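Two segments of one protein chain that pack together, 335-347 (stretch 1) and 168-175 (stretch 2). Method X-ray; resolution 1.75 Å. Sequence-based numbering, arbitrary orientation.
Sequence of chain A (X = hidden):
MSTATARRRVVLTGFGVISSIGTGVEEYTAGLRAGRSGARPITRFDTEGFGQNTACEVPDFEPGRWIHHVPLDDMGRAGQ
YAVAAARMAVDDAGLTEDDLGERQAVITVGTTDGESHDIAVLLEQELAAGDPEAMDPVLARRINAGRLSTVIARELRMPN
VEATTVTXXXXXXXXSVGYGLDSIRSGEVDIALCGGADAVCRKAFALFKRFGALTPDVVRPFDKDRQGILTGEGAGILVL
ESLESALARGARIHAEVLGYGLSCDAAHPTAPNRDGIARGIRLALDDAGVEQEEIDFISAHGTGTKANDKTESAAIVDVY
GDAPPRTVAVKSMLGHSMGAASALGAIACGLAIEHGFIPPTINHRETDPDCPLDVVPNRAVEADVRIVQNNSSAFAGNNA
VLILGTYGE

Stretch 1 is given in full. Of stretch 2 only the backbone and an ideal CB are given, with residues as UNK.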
# COMPACT_ATOMS: atom_id res chain seq x y z
N GLY A 335 0.98 1.68 21.85
CA GLY A 335 2.26 1.57 21.25
C GLY A 335 2.11 1.87 19.76
O GLY A 335 1.06 2.37 19.31
N HIS A 336 3.15 1.59 19.01
CA HIS A 336 3.13 1.92 17.60
C HIS A 336 2.71 0.67 16.83
O HIS A 336 3.56 -0.20 16.61
CB HIS A 336 4.49 2.45 17.16
CG HIS A 336 4.46 3.03 15.79
ND1 HIS A 336 3.41 2.78 14.91
CD2 HIS A 336 5.33 3.83 15.14
CE1 HIS A 336 3.64 3.41 13.76
NE2 HIS A 336 4.83 4.05 13.88
N SER A 337 1.45 0.60 16.44
CA SER A 337 0.88 -0.61 15.81
C SER A 337 1.07 -0.58 14.29
O SER A 337 0.34 -1.24 13.55
CB SER A 337 -0.54 -0.81 16.21
OG SER A 337 -1.36 0.27 15.84
N MET A 338 2.06 0.19 13.83
CA MET A 338 2.56 0.16 12.47
C MET A 338 1.38 0.42 11.51
O MET A 338 0.67 1.45 11.61
CB MET A 338 3.28 -1.17 12.25
CG MET A 338 4.44 -1.42 13.21
SD MET A 338 5.56 0.05 13.33
CE MET A 338 6.57 -0.51 14.71
N GLY A 339 1.12 -0.50 10.59
CA GLY A 339 0.11 -0.26 9.57
C GLY A 339 -1.26 -0.11 10.18
O GLY A 339 -2.13 0.57 9.62
N ALA A 340 -1.44 -0.67 11.38
CA ALA A 340 -2.73 -0.53 12.04
C ALA A 340 -2.88 0.83 12.73
O ALA A 340 -3.98 1.19 13.16
CB ALA A 340 -2.89 -1.65 13.03
N ALA A 341 -1.78 1.55 12.89
CA ALA A 341 -1.76 2.64 13.84
C ALA A 341 -2.81 3.67 13.48
O ALA A 341 -3.64 3.97 14.32
CB ALA A 341 -0.40 3.24 13.99
N SER A 342 -2.82 4.17 12.24
CA SER A 342 -3.71 5.23 11.90
C SER A 342 -5.15 4.72 11.79
O SER A 342 -6.06 5.49 11.92
CB SER A 342 -3.26 5.99 10.64
OG SER A 342 -2.94 5.13 9.57
N ALA A 343 -5.34 3.41 11.51
CA ALA A 343 -6.66 2.85 11.41
C ALA A 343 -7.29 2.76 12.81
O ALA A 343 -8.43 3.19 12.99
CB ALA A 343 -6.62 1.50 10.76
N LEU A 344 -6.50 2.25 13.75
CA LEU A 344 -6.87 2.22 15.20
C LEU A 344 -7.06 3.64 15.72
O LEU A 344 -8.04 3.90 16.38
CB LEU A 344 -5.85 1.42 16.00
CG LEU A 344 -5.90 -0.09 15.75
CD1 LEU A 344 -4.71 -0.82 16.35
CD2 LEU A 344 -7.24 -0.68 16.20
N GLY A 345 -6.23 4.59 15.29
CA GLY A 345 -6.47 6.02 15.59
C GLY A 345 -7.77 6.54 15.03
O GLY A 345 -8.55 7.27 15.71
N ALA A 346 -8.05 6.23 13.75
CA ALA A 346 -9.29 6.62 13.14
C ALA A 346 -10.49 6.12 13.95
O ALA A 346 -11.49 6.83 14.07
CB ALA A 346 -9.37 6.12 11.71
N ILE A 347 -10.44 4.86 14.38
CA ILE A 347 -11.56 4.27 15.09
C ILE A 347 -11.70 5.00 16.44
O ILE A 347 -12.80 5.40 16.81
CB ILE A 347 -11.41 2.75 15.25
CG1 ILE A 347 -11.50 2.08 13.89
CG2 ILE A 347 -12.49 2.20 16.19
CD1 ILE A 347 -11.15 0.61 13.92
N UNK A 168 1.94 2.19 2.99
CA UNK A 168 2.49 3.49 3.36
C UNK A 168 2.72 3.51 4.88
O UNK A 168 2.51 4.55 5.58
CB UNK A 168 1.56 4.62 2.93
N UNK A 169 3.03 2.33 5.41
CA UNK A 169 3.49 2.17 6.80
C UNK A 169 2.53 2.82 7.82
O UNK A 169 1.34 2.49 7.88
CB UNK A 169 4.89 2.78 6.95
N UNK A 170 3.02 3.72 8.69
CA UNK A 170 2.17 4.22 9.78
C UNK A 170 0.97 5.03 9.30
O UNK A 170 -0.05 5.17 10.03
CB UNK A 170 3.01 5.08 10.73
N UNK A 171 1.07 5.53 8.06
CA UNK A 171 0.02 6.34 7.53
C UNK A 171 -1.00 5.47 6.78
O UNK A 171 -1.99 5.97 6.32
CB UNK A 171 0.60 7.42 6.62
N UNK A 172 -0.75 4.17 6.70
CA UNK A 172 -1.44 3.35 5.72
C UNK A 172 -2.94 3.27 6.05
O UNK A 172 -3.76 3.34 5.17
CB UNK A 172 -0.82 1.95 5.67
N UNK A 173 -3.30 3.21 7.34
CA UNK A 173 -4.72 3.20 7.73
C UNK A 173 -5.49 4.41 7.22
O UNK A 173 -6.52 4.30 6.68
CB UNK A 173 -4.84 3.14 9.25
N UNK A 174 -4.93 5.60 7.39
CA UNK A 174 -5.51 6.83 6.94
C UNK A 174 -5.56 6.87 5.40
O UNK A 174 -6.54 7.33 4.83
CB UNK A 174 -4.72 8.02 7.50
N UNK A 175 -4.48 6.42 4.76
CA UNK A 175 -4.52 6.33 3.28
C UNK A 175 -5.69 5.47 2.84
O UNK A 175 -6.38 5.78 1.84
CB UNK A 175 -3.21 5.75 2.73

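Position 168 lies beyond the reach of stretch 1: no atom of that stretch comes within 5.5 Å of its ideal CB, so the visible contact places no restriction on the side chain. The residue is Thr-168, with chi1 at 60° (p). Its carbonyl matters locally, since the backbone N of position 171 donates to Thr-168 O at 3.0 Å.

Position 169 is distinguished by its backbone, at phi/psi 53/-125. Positive phi is easiest for glycine, but other residues can be held there. The CA-to-CB bond points sideways and meets nothing of stretch 1 within 5.5 Å, so side-chain size is not tested by this contact. The deposited residue is Ala-169. Its carbonyl makes the interaction: Gly-339 CA lies 3.5 Å from Ala-169 O, and the angle of 168° at the hydrogen identifies a nearly straight CA-H...O contact.

At position 170 the bond is again sideways, yet the ideal CB sits 3.5 Å from His-336 CE1 and 4.4 Å from Met-338 O. A short side chain with a polar or polarizable end, such as serine or cysteine, could meet the imidazole edge; alanine would also fit, without reaching as far. The residue is Cys-170. Its chi1 of -32° lies between wells and brings SG to 3.2 Å from His-336 NE2. The sulfur is 4.1 Å from the ring centroid and 83° off the normal, hence near the ring plane; the geometry leaves a hydrogen bond here undecided. The backbone contributes separately, with Ser-342 OG donating to Cys-170 O at 2.9 Å.

Position 171 points away, its ideal CB 5.1 Å from Ser-342 OG, so many side chains would be compatible with stretch 1. It is Ala-171, which barely touches that stretch.

Position 172 points sideways, with the ideal CB 4.4 Å from Gly-339 O and 5.5 Å from Ser-342 OG. Alanine or another small residue would suit, and larger ones would depend on their direction. Ala-172 is found, its CB 4.4 Å from Gly-339 O.

Position 173 is the most restrictive. Its CA-to-CB direction is toward stretch 1, and an ideal CB would stand 2.3 Å from Ala-343 N and 2.8 Å from Ser-342 OG, both clashes. Although phi/psi of -57/-47 is ordinary helix, the space calls for glycine, and Gly-173 is present. Without a CB, the backbones approach closely, with Gly-173 CA 3.8 Å from Ala-343 N; Gly-173 N also lies 3.0 Å from the side-chain atom Ser-342 OG.

At position 174 the bond is sideways, with the ideal CB 4.0 Å from Ser-342 OG. Small or medium side chains could suit, polar or not. Asn-174 brings its end nearer, CG lying 3.8 Å from Ser-342 CB, while OD1 and ND2 are hydrogen-bonded elsewhere in the structure. Asn-174 N donates to Ser-342 OG (3.0 Å, 146°), so that hydroxyl accepts here while donating to Cys-170 O.

Position 175 points sideways with nothing of stretch 1 within 5.5 Å, leaving the choice open. Tyr-175 fills it, its chi1 -85° (m).

Stretch 2, residues 168-175: TACAAGNY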
# COMPACT_ATOMS: atom_id res chain seq x y z
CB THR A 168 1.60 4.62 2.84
OG1 THR A 168 0.30 4.47 3.41
CG2 THR A 168 1.49 4.65 1.33
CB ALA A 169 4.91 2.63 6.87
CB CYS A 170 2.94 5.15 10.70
SG CYS A 170 4.66 4.63 10.76
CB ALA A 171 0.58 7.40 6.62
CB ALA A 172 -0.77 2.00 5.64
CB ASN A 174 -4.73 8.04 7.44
CG ASN A 174 -5.24 8.57 8.76
OD1 ASN A 174 -6.24 8.05 9.29
ND2 ASN A 174 -4.52 9.53 9.33
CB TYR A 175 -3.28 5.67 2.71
CG TYR A 175 -2.12 6.59 2.48
CD1 TYR A 175 -1.40 7.12 3.54
CD2 TYR A 175 -1.71 6.88 1.20
CE1 TYR A 175 -0.31 7.93 3.31
CE2 TYR A 175 -0.61 7.67 0.96
CZ TYR A 175 0.10 8.20 2.02
OH TYR A 175 1.18 8.99 1.74
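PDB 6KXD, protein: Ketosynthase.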